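Local coordinates for conserved hypothetical secreted protein (Helicobacter pylori, PDB 4RNZ) that helps determine cell shape and, as a zinc-binding M23-family metallopeptidase, probably cleaves peptidoglycan, at residues L262-M267 against L300-Y305; Y220-A225 against P310-G315; I232-D237 against V253-N258. All coordinates share one frame; numbering follows the deposited sequence.

In the fold
All three contacts lie in the M23 peptidase part of the chain. Contacts 1 and 2 lie in the large antiparallel β-sheet; contact 3 links it to a small three-stranded one through 232-237. Segments 262-267 and 300-305 are neighbouring strands. Strand 222-225 of contact 2 pairs with strand 299-306, which is followed by its antiparallel neighbour, strand 309-311. Strand 252-257 of contact 3 pairs with strand 260-267. Centres of contacts 1 and 2 are about 8 Å apart, those of 1 and 3 about 9 Å. Along the chain, contact 3 closes before contact 1 opens, and contact 2 spans both. Contacts 1 and 2 thus bring H301 and D223 from neighbouring strands to one zinc ion.

Contact 1: L262-M267 against L300-Y305; sequences LVYAHM and LHFGVY. With ZN (zinc ion), chain B.
V263 and A265 pair with G303 and H301, joining strands 262-265 and 300-305 antiparallel by four backbone hydrogen bonds. V263 N donates to G303 O at 2.7 Å, and G303 N donates to V263 O at 2.8 Å. A265 N reaches H301 O at 2.9 Å. The return bond, H301 N to A265 O, is longer at 3.2 Å, its donor above the carbonyl plane.

Apolar side chains meet on both faces of the strand pair. On the face of L262, Y264, F302 and V304, the Y264 and F302 side chains run side by side, their ring planes 36° apart. F302 CE1 is 3.5 Å from Y264 CE2, and F302 CD1 lies over one face of the tyrosine ring. L262 CD2 meets the edge of the F302 ring, 4.2 Å from CZ. Y264 OH is hydrogen-bonded to A235 N. On the other face, V263 CG2 packs 3.8 Å from Y305 CE1.

H301 is this contact's zinc ligand. Its CG is anti to the backbone N (chi1 171°), and ND1 binds the zinc ion at 2.0 Å; E34, H219 and D223 complete the site. H301 CB lies at the edge of the H266 ring. H266 NE2 is hydrogen-bonded to E34 OE1, a second-shell link, and ND1 to T292 O. H299 and H301 form the HxH motif of M23 peptidases, here on a central strand.

Contact 2: Y220-A225 against P310-G315; sequences YGVDYA and PINPLG. With ZN (zinc ion), chain B.
Y220 carries P310 on one face of its ring. P310 CG lies 3.6 Å above the ring plane, offset toward the rim. It is 3.8 Å from the Y220 ring centroid and 18° off the ring normal, a CH-pi contact. P310 CB also comes close to Y220 CG and CD1, so one side of the proline ring rests on the CB side of the tyrosine. Y220 OH is hydrogen-bonded to S63 OG, which ties the far end of the ring to the N-terminal part of the chain. The second flat group is Y224. V222 CG1 lies over the centre of one of its faces, 3.9 Å above the ring plane. At the tip of the ring, Y224 OH is 3.7 Å from L314 CD2.

V222 uses its two methyls differently. CG1, anti to the backbone N (chi1 177°), lies over the Y224 ring, while CG2, anti to the carbonyl carbon, meets the other segment. V222 CG2 is 3.7 Å from P313 CD and 4.0 Å from L314 CG.

The next residue, D223, takes no part in this packing. Its OD1 binds the zinc ion at 2.0 Å, and H219, H301 and E34 supply the other ligands. H219 and D223 are the HxxxD motif of M23 peptidases. Strands 222-225 and 309-311 both pair with strand 299-306.

The chain at 312-314 is shaped by an Asx turn. L314 N donates to N312 OD1 at 3.1 Å, with the donor well above the plane of the amide carbonyl. L314 also touches I200, and P313 touches V304.

Contact 3: I232-D237 against V253-N258; sequences IHSASD and VEIHLN
D237 and L257 bring the two backbones closest, with 6.8 Å between D237 CA and L257 CA. No hydrogen bond joins the segments. Strand 253-257 is extended, while the chain turns into a loop after strand 232-233. I255 and L257 of the strand pack on S234, S236 and the D237 carbonyl.

L257 and I255 carry the strand side of the contact. L257 CG, anti to the backbone N (chi1 -179°), lies near D237 O, and both L257 CB and the methyl CD2 come to 3.4 Å from that oxygen. L257 CD2 also lies 4.1 Å from S236 CB.

The loop joins two sheets of the peptidase region. Strand 231-233 belongs to a small three-stranded sheet, and strand 238-243 pairs with strand 252-257 in the large one. I255 faces this passage: its CD1 lies 3.8 Å from S234 OG, and its CG2 lies 4.2 Å from D237 O. I255 also packs on I286 of the small sheet.

Within its own segment, D237 O accepts a hydrogen bond from S236 OG at 2.7 Å, from above the carbonyl plane. The D237 carboxylate turns from the strand, and its OD1 accepts a hydrogen bond from K282 N.

Contact 1: L262-M267 against L300-Y305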
loop_
_atom_site.group_PDB
_atom_site.type_symbol
_atom_site.label_atom_id
_atom_site.label_comp_id
_atom_site.label_asym_id
_atom_site.label_seq_id
_atom_site.Cartn_x
_atom_site.Cartn_y
_atom_site.Cartn_z
ATOM N N LEU A 262 -2.272 4.844 -8.379
ATOM C CA LEU A 262 -1.326 4.833 -9.500
ATOM C C LEU A 262 -0.842 6.258 -9.736
ATOM O O LEU A 262 -1.644 7.170 -9.881
ATOM C CB LEU A 262 -1.980 4.244 -10.763
ATOM C CG LEU A 262 -2.408 2.766 -10.676
ATOM C CD1 LEU A 262 -3.845 2.630 -10.192
ATOM C CD2 LEU A 262 -2.289 2.053 -12.008
ATOM N N VAL A 263 0.476 6.430 -9.775
ATOM C CA VAL A 263 1.106 7.756 -9.815
ATOM C C VAL A 263 1.881 7.931 -11.115
ATOM O O VAL A 263 2.669 7.078 -11.462
ATOM C CB VAL A 263 2.072 7.888 -8.627
ATOM C CG1 VAL A 263 2.972 9.119 -8.747
ATOM C CG2 VAL A 263 1.280 7.903 -7.326
ATOM N N TYR A 264 1.669 9.048 -11.798
ATOM C CA TYR A 264 2.313 9.347 -13.071
ATOM C C TYR A 264 2.948 10.714 -12.971
ATOM O O TYR A 264 2.236 11.710 -13.041
ATOM C CB TYR A 264 1.251 9.407 -14.162
ATOM C CG TYR A 264 0.450 8.150 -14.305
ATOM C CD1 TYR A 264 -0.628 7.898 -13.479
ATOM C CD2 TYR A 264 0.768 7.220 -15.278
ATOM C CE1 TYR A 264 -1.374 6.726 -13.608
ATOM C CE2 TYR A 264 0.033 6.059 -15.421
ATOM C CZ TYR A 264 -1.045 5.822 -14.594
ATOM O OH TYR A 264 -1.752 4.657 -14.730
ATOM N N ALA A 265 4.270 10.770 -12.821
ATOM C CA ALA A 265 4.949 12.011 -12.459
ATOM C C ALA A 265 5.973 12.479 -13.489
ATOM O O ALA A 265 6.452 11.707 -14.323
ATOM C CB ALA A 265 5.625 11.865 -11.093
ATOM N N HIS A 266 6.314 13.758 -13.340
ATOM C CA HIS A 266 7.219 14.515 -14.175
ATOM C C HIS A 266 6.592 14.920 -15.509
ATOM O O HIS A 266 7.288 15.029 -16.499
ATOM C CB HIS A 266 8.545 13.773 -14.399
ATOM C CG HIS A 266 9.253 13.422 -13.128
ATOM N ND1 HIS A 266 9.759 14.374 -12.274
ATOM C CD2 HIS A 266 9.522 12.225 -12.557
ATOM C CE1 HIS A 266 10.313 13.779 -11.234
ATOM N NE2 HIS A 266 10.174 12.476 -11.380
ATOM N N MET A 267 5.296 15.166 -15.528
ATOM C CA MET A 267 4.619 15.457 -16.771
ATOM C C MET A 267 4.954 16.880 -17.238
ATOM O O MET A 267 5.214 17.756 -16.417
ATOM C CB MET A 267 3.115 15.324 -16.604
ATOM C CG MET A 267 2.637 13.936 -16.262
ATOM S SD MET A 267 0.886 13.837 -16.601
ATOM C CE MET A 267 0.612 12.244 -15.852
ATOM N N LEU A 300 9.106 9.389 -17.351
ATOM C CA LEU A 300 7.875 9.221 -16.577
ATOM C C LEU A 300 8.245 8.401 -15.347
ATOM O O LEU A 300 8.795 7.314 -15.474
ATOM C CB LEU A 300 6.825 8.472 -17.393
ATOM C CG LEU A 300 5.611 7.977 -16.598
ATOM C CD1 LEU A 300 4.833 9.173 -16.073
ATOM C CD2 LEU A 300 4.772 7.081 -17.467
ATOM N N HIS A 301 7.942 8.918 -14.166
ATOM C CA HIS A 301 7.984 8.099 -12.968
ATOM C C HIS A 301 6.580 7.497 -12.810
ATOM O O HIS A 301 5.608 8.244 -12.689
ATOM C CB HIS A 301 8.376 8.926 -11.747
ATOM C CG HIS A 301 8.223 8.185 -10.459
ATOM N ND1 HIS A 301 9.292 7.638 -9.797
ATOM C CD2 HIS A 301 7.126 7.851 -9.746
ATOM C CE1 HIS A 301 8.864 7.007 -8.716
ATOM N NE2 HIS A 301 7.549 7.123 -8.662
ATOM N N PHE A 302 6.491 6.164 -12.831
ATOM C CA PHE A 302 5.232 5.426 -12.730
ATOM C C PHE A 302 5.229 4.644 -11.434
ATOM O O PHE A 302 6.048 3.749 -11.245
ATOM C CB PHE A 302 5.038 4.480 -13.933
ATOM C CG PHE A 302 3.762 3.629 -13.888
ATOM C CD1 PHE A 302 2.524 4.181 -13.581
ATOM C CD2 PHE A 302 3.820 2.273 -14.156
ATOM C CE1 PHE A 302 1.373 3.405 -13.554
ATOM C CE2 PHE A 302 2.681 1.496 -14.142
ATOM C CZ PHE A 302 1.453 2.059 -13.823
ATOM N N GLY A 303 4.329 5.019 -10.533
ATOM C CA GLY A 303 4.233 4.388 -9.223
ATOM C C GLY A 303 2.911 3.680 -8.980
ATOM O O GLY A 303 1.860 4.140 -9.428
ATOM N N VAL A 304 2.972 2.554 -8.273
ATOM C CA VAL A 304 1.792 1.827 -7.895
ATOM C C VAL A 304 1.856 1.523 -6.403
ATOM O O VAL A 304 2.889 1.081 -5.909
ATOM C CB VAL A 304 1.608 0.537 -8.705
ATOM C CG1 VAL A 304 0.347 -0.206 -8.250
ATOM C CG2 VAL A 304 1.512 0.866 -10.201
ATOM N N TYR A 305 0.736 1.791 -5.729
ATOM C CA TYR A 305 0.555 1.577 -4.281
ATOM C C TYR A 305 -0.639 0.664 -4.050
ATOM O O TYR A 305 -1.738 0.989 -4.488
ATOM C CB TYR A 305 0.275 2.903 -3.593
ATOM C CG TYR A 305 1.461 3.807 -3.667
ATOM C CD1 TYR A 305 1.683 4.593 -4.789
ATOM C CD2 TYR A 305 2.397 3.847 -2.631
ATOM C CE1 TYR A 305 2.822 5.376 -4.889
ATOM C CE2 TYR A 305 3.525 4.653 -2.721
ATOM C CZ TYR A 305 3.724 5.396 -3.867
ATOM O OH TYR A 305 4.826 6.191 -3.983
HETATM ZN ZN ZN B . 11.265 7.396 -10.136
#

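Contact 2: Y220-A225 against P310-G315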
loop_
_atom_site.group_PDB
_atom_site.type_symbol
_atom_site.label_atom_id
_atom_site.label_comp_id
_atom_site.label_asym_id
_atom_site.label_seq_id
_atom_site.Cartn_x
_atom_site.Cartn_y
_atom_site.Cartn_z
ATOM N N TYR A 220 10.468 3.898 -5.405
ATOM C CA TYR A 220 9.106 3.414 -5.257
ATOM C C TYR A 220 8.255 3.614 -6.534
ATOM O O TYR A 220 7.096 4.007 -6.470
ATOM C CB TYR A 220 8.453 4.046 -4.032
ATOM C CG TYR A 220 9.043 3.603 -2.695
ATOM C CD1 TYR A 220 9.434 2.288 -2.480
ATOM C CD2 TYR A 220 9.187 4.508 -1.639
ATOM C CE1 TYR A 220 9.962 1.884 -1.252
ATOM C CE2 TYR A 220 9.720 4.115 -0.410
ATOM C CZ TYR A 220 10.103 2.802 -0.227
ATOM O OH TYR A 220 10.617 2.385 0.978
ATOM N N GLY A 221 8.842 3.286 -7.676
ATOM C CA GLY A 221 8.161 3.359 -8.966
ATOM C C GLY A 221 9.122 2.861 -10.020
ATOM O O GLY A 221 10.152 2.303 -9.709
ATOM N N VAL A 222 8.741 3.025 -11.276
ATOM C CA VAL A 222 9.592 2.677 -12.412
ATOM C C VAL A 222 9.815 3.982 -13.145
ATOM O O VAL A 222 8.865 4.716 -13.398
ATOM C CB VAL A 222 8.905 1.685 -13.365
ATOM C CG1 VAL A 222 9.790 1.413 -14.582
ATOM C CG2 VAL A 222 8.576 0.403 -12.643
ATOM N N ASP A 223 11.069 4.276 -13.455
ATOM C CA ASP A 223 11.412 5.434 -14.278
ATOM C C ASP A 223 11.560 4.964 -15.712
ATOM O O ASP A 223 12.392 4.105 -16.021
ATOM C CB ASP A 223 12.699 6.103 -13.790
ATOM C CG ASP A 223 12.505 6.845 -12.488
ATOM O OD1 ASP A 223 11.350 7.050 -12.077
ATOM O OD2 ASP A 223 13.502 7.229 -11.863
ATOM N N TYR A 224 10.711 5.512 -16.573
ATOM C CA TYR A 224 10.695 5.149 -17.986
ATOM C C TYR A 224 11.323 6.304 -18.721
ATOM O O TYR A 224 10.759 7.398 -18.718
ATOM C CB TYR A 224 9.274 5.002 -18.502
ATOM C CG TYR A 224 8.485 3.783 -18.052
ATOM C CD1 TYR A 224 8.773 2.504 -18.531
ATOM C CD2 TYR A 224 7.390 3.926 -17.190
ATOM C CE1 TYR A 224 8.022 1.410 -18.140
ATOM C CE2 TYR A 224 6.638 2.846 -16.807
ATOM C CZ TYR A 224 6.949 1.589 -17.287
ATOM O OH TYR A 224 6.177 0.523 -16.884
ATOM N N ALA A 225 12.496 6.089 -19.300
ATOM C CA ALA A 225 13.115 7.126 -20.136
ATOM C C ALA A 225 12.280 7.263 -21.406
ATOM O O ALA A 225 11.971 6.279 -22.063
ATOM C CB ALA A 225 14.560 6.774 -20.468
ATOM N N PRO A 310 3.915 0.900 -1.502
ATOM C CA PRO A 310 4.456 0.824 -2.860
ATOM C C PRO A 310 4.716 -0.619 -3.248
ATOM O O PRO A 310 5.160 -1.420 -2.425
ATOM C CB PRO A 310 5.786 1.613 -2.778
ATOM C CG PRO A 310 6.048 1.887 -1.336
ATOM C CD PRO A 310 4.810 1.586 -0.553
ATOM N N ILE A 311 4.427 -0.941 -4.503
ATOM C CA ILE A 311 4.572 -2.273 -5.033
ATOM C C ILE A 311 5.146 -2.134 -6.454
ATOM O O ILE A 311 4.905 -1.124 -7.137
ATOM C CB ILE A 311 3.208 -3.018 -4.974
ATOM C CG1 ILE A 311 3.377 -4.505 -5.309
ATOM C CG2 ILE A 311 2.184 -2.361 -5.894
ATOM C CD1 ILE A 311 2.183 -5.391 -4.956
ATOM N N ASN A 312 5.964 -3.099 -6.858
ATOM C CA ASN A 312 6.585 -3.066 -8.178
ATOM C C ASN A 312 5.520 -3.087 -9.287
ATOM O O ASN A 312 4.775 -4.068 -9.420
ATOM C CB ASN A 312 7.557 -4.240 -8.368
ATOM C CG ASN A 312 8.278 -4.178 -9.701
ATOM O OD1 ASN A 312 8.141 -3.225 -10.471
ATOM N ND2 ASN A 312 9.040 -5.201 -9.988
ATOM N N PRO A 313 5.429 -1.999 -10.078
ATOM C CA PRO A 313 4.371 -1.922 -11.096
ATOM C C PRO A 313 4.507 -3.045 -12.131
ATOM O O PRO A 313 3.501 -3.558 -12.623
ATOM C CB PRO A 313 4.598 -0.556 -11.736
ATOM C CG PRO A 313 5.271 0.237 -10.671
ATOM C CD PRO A 313 6.206 -0.755 -10.023
ATOM N N LEU A 314 5.747 -3.427 -12.415
ATOM C CA LEU A 314 6.033 -4.437 -13.415
ATOM C C LEU A 314 5.397 -5.775 -13.091
ATOM O O LEU A 314 4.973 -6.491 -13.996
ATOM C CB LEU A 314 7.538 -4.571 -13.601
ATOM C CG LEU A 314 8.250 -3.292 -14.071
ATOM C CD1 LEU A 314 9.639 -3.686 -14.541
ATOM C CD2 LEU A 314 7.520 -2.505 -15.166
ATOM N N GLY A 315 5.266 -6.091 -11.806
ATOM C CA GLY A 315 4.551 -7.287 -11.398
ATOM C C GLY A 315 3.123 -7.385 -11.876
ATOM O O GLY A 315 2.574 -8.486 -11.949
HETATM ZN ZN ZN B . 11.265 7.396 -10.136
#

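Contact 3: I232-D237 against V253-N258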
loop_
_atom_site.group_PDB
_atom_site.type_symbol
_atom_site.label_atom_id
_atom_site.label_comp_id
_atom_site.label_asym_id
_atom_site.label_seq_id
_atom_site.Cartn_x
_atom_site.Cartn_y
_atom_site.Cartn_z
ATOM N N ILE A 232 1.281 9.940 -22.437
ATOM C CA ILE A 232 1.125 9.093 -21.263
ATOM C C ILE A 232 -0.332 8.681 -21.205
ATOM O O ILE A 232 -1.243 9.524 -21.284
ATOM C CB ILE A 232 1.503 9.833 -19.960
ATOM C CG1 ILE A 232 2.964 10.322 -20.041
ATOM C CG2 ILE A 232 1.321 8.915 -18.746
ATOM C CD1 ILE A 232 3.331 11.342 -18.984
ATOM N N HIS A 233 -0.534 7.371 -21.113
ATOM C CA HIS A 233 -1.834 6.756 -21.097
ATOM C C HIS A 233 -2.043 6.066 -19.759
ATOM O O HIS A 233 -1.122 5.437 -19.228
ATOM C CB HIS A 233 -1.933 5.703 -22.196
ATOM C CG HIS A 233 -1.812 6.252 -23.583
ATOM N ND1 HIS A 233 -2.877 6.299 -24.454
ATOM C CD2 HIS A 233 -0.754 6.768 -24.252
ATOM C CE1 HIS A 233 -2.485 6.844 -25.595
ATOM N NE2 HIS A 233 -1.198 7.124 -25.503
ATOM N N SER A 234 -3.253 6.138 -19.229
ATOM C CA SER A 234 -3.571 5.470 -17.958
ATOM C C SER A 234 -3.384 3.965 -18.062
ATOM O O SER A 234 -3.909 3.326 -18.969
ATOM C CB SER A 234 -5.024 5.747 -17.537
ATOM O OG SER A 234 -5.317 5.103 -16.305
ATOM N N ALA A 235 -2.670 3.389 -17.105
ATOM C CA ALA A 235 -2.431 1.952 -17.094
ATOM C C ALA A 235 -3.663 1.171 -16.702
ATOM O O ALA A 235 -3.659 -0.062 -16.820
ATOM C CB ALA A 235 -1.317 1.619 -16.135
ATOM N N SER A 236 -4.694 1.877 -16.206
ATOM C CA SER A 236 -5.907 1.251 -15.714
ATOM C C SER A 236 -7.108 2.195 -15.789
ATOM O O SER A 236 -6.973 3.397 -16.032
ATOM C CB SER A 236 -5.745 0.857 -14.244
ATOM O OG SER A 236 -5.701 2.024 -13.427
ATOM N N ASP A 237 -8.274 1.623 -15.546
ATOM C CA ASP A 237 -9.447 2.404 -15.222
ATOM C C ASP A 237 -9.194 3.025 -13.879
ATOM O O ASP A 237 -8.359 2.533 -13.101
ATOM C CB ASP A 237 -10.699 1.542 -15.073
ATOM C CG ASP A 237 -11.205 0.980 -16.386
ATOM O OD1 ASP A 237 -10.638 1.274 -17.471
ATOM O OD2 ASP A 237 -12.192 0.239 -16.304
ATOM N N VAL A 253 -0.259 13.115 -11.856
ATOM C CA VAL A 253 -1.643 12.671 -11.774
ATOM C C VAL A 253 -1.635 11.403 -10.952
ATOM O O VAL A 253 -0.757 10.547 -11.124
ATOM C CB VAL A 253 -2.199 12.310 -13.176
ATOM C CG1 VAL A 253 -3.561 11.619 -13.073
ATOM C CG2 VAL A 253 -2.275 13.550 -14.049
ATOM N N GLU A 254 -2.630 11.285 -10.081
ATOM C CA GLU A 254 -2.827 10.116 -9.248
ATOM C C GLU A 254 -4.220 9.623 -9.532
ATOM O O GLU A 254 -5.162 10.407 -9.580
ATOM C CB GLU A 254 -2.653 10.467 -7.756
ATOM C CG GLU A 254 -1.300 11.121 -7.474
ATOM C CD GLU A 254 -0.982 11.227 -5.981
ATOM O OE1 GLU A 254 -1.847 10.851 -5.171
ATOM O OE2 GLU A 254 0.138 11.683 -5.640
ATOM N N ILE A 255 -4.319 8.323 -9.771
ATOM C CA ILE A 255 -5.564 7.662 -10.095
ATOM C C ILE A 255 -5.775 6.516 -9.124
ATOM O O ILE A 255 -4.829 5.797 -8.794
ATOM C CB ILE A 255 -5.519 7.132 -11.549
ATOM C CG1 ILE A 255 -5.615 8.305 -12.526
ATOM C CG2 ILE A 255 -6.636 6.118 -11.805
ATOM C CD1 ILE A 255 -5.001 8.029 -13.895
ATOM N N HIS A 256 -7.023 6.335 -8.685
ATOM C CA HIS A 256 -7.385 5.275 -7.752
ATOM C C HIS A 256 -8.320 4.262 -8.378
ATOM O O HIS A 256 -9.251 4.622 -9.112
ATOM C CB HIS A 256 -8.102 5.845 -6.534
ATOM C CG HIS A 256 -7.279 6.795 -5.741
ATOM N ND1 HIS A 256 -6.965 8.059 -6.190
ATOM C CD2 HIS A 256 -6.706 6.675 -4.524
ATOM C CE1 HIS A 256 -6.223 8.676 -5.288
ATOM N NE2 HIS A 256 -6.066 7.865 -4.262
ATOM N N LEU A 257 -8.075 2.997 -8.055
ATOM C CA LEU A 257 -8.903 1.896 -8.507
ATOM C C LEU A 257 -8.825 0.820 -7.453
ATOM O O LEU A 257 -7.748 0.246 -7.217
ATOM C CB LEU A 257 -8.416 1.349 -9.866
ATOM C CG LEU A 257 -9.255 0.191 -10.424
ATOM C CD1 LEU A 257 -10.650 0.663 -10.822
ATOM C CD2 LEU A 257 -8.566 -0.472 -11.609
ATOM N N ASN A 258 -9.972 0.522 -6.834
ATOM C CA ASN A 258 -10.035 -0.436 -5.742
ATOM C C ASN A 258 -8.954 -0.078 -4.708
ATOM O O ASN A 258 -8.893 1.059 -4.290
ATOM C CB ASN A 258 -9.924 -1.870 -6.259
ATOM C CG ASN A 258 -11.034 -2.229 -7.249
ATOM O OD1 ASN A 258 -12.041 -1.539 -7.356
ATOM N ND2 ASN A 258 -10.848 -3.316 -7.964
#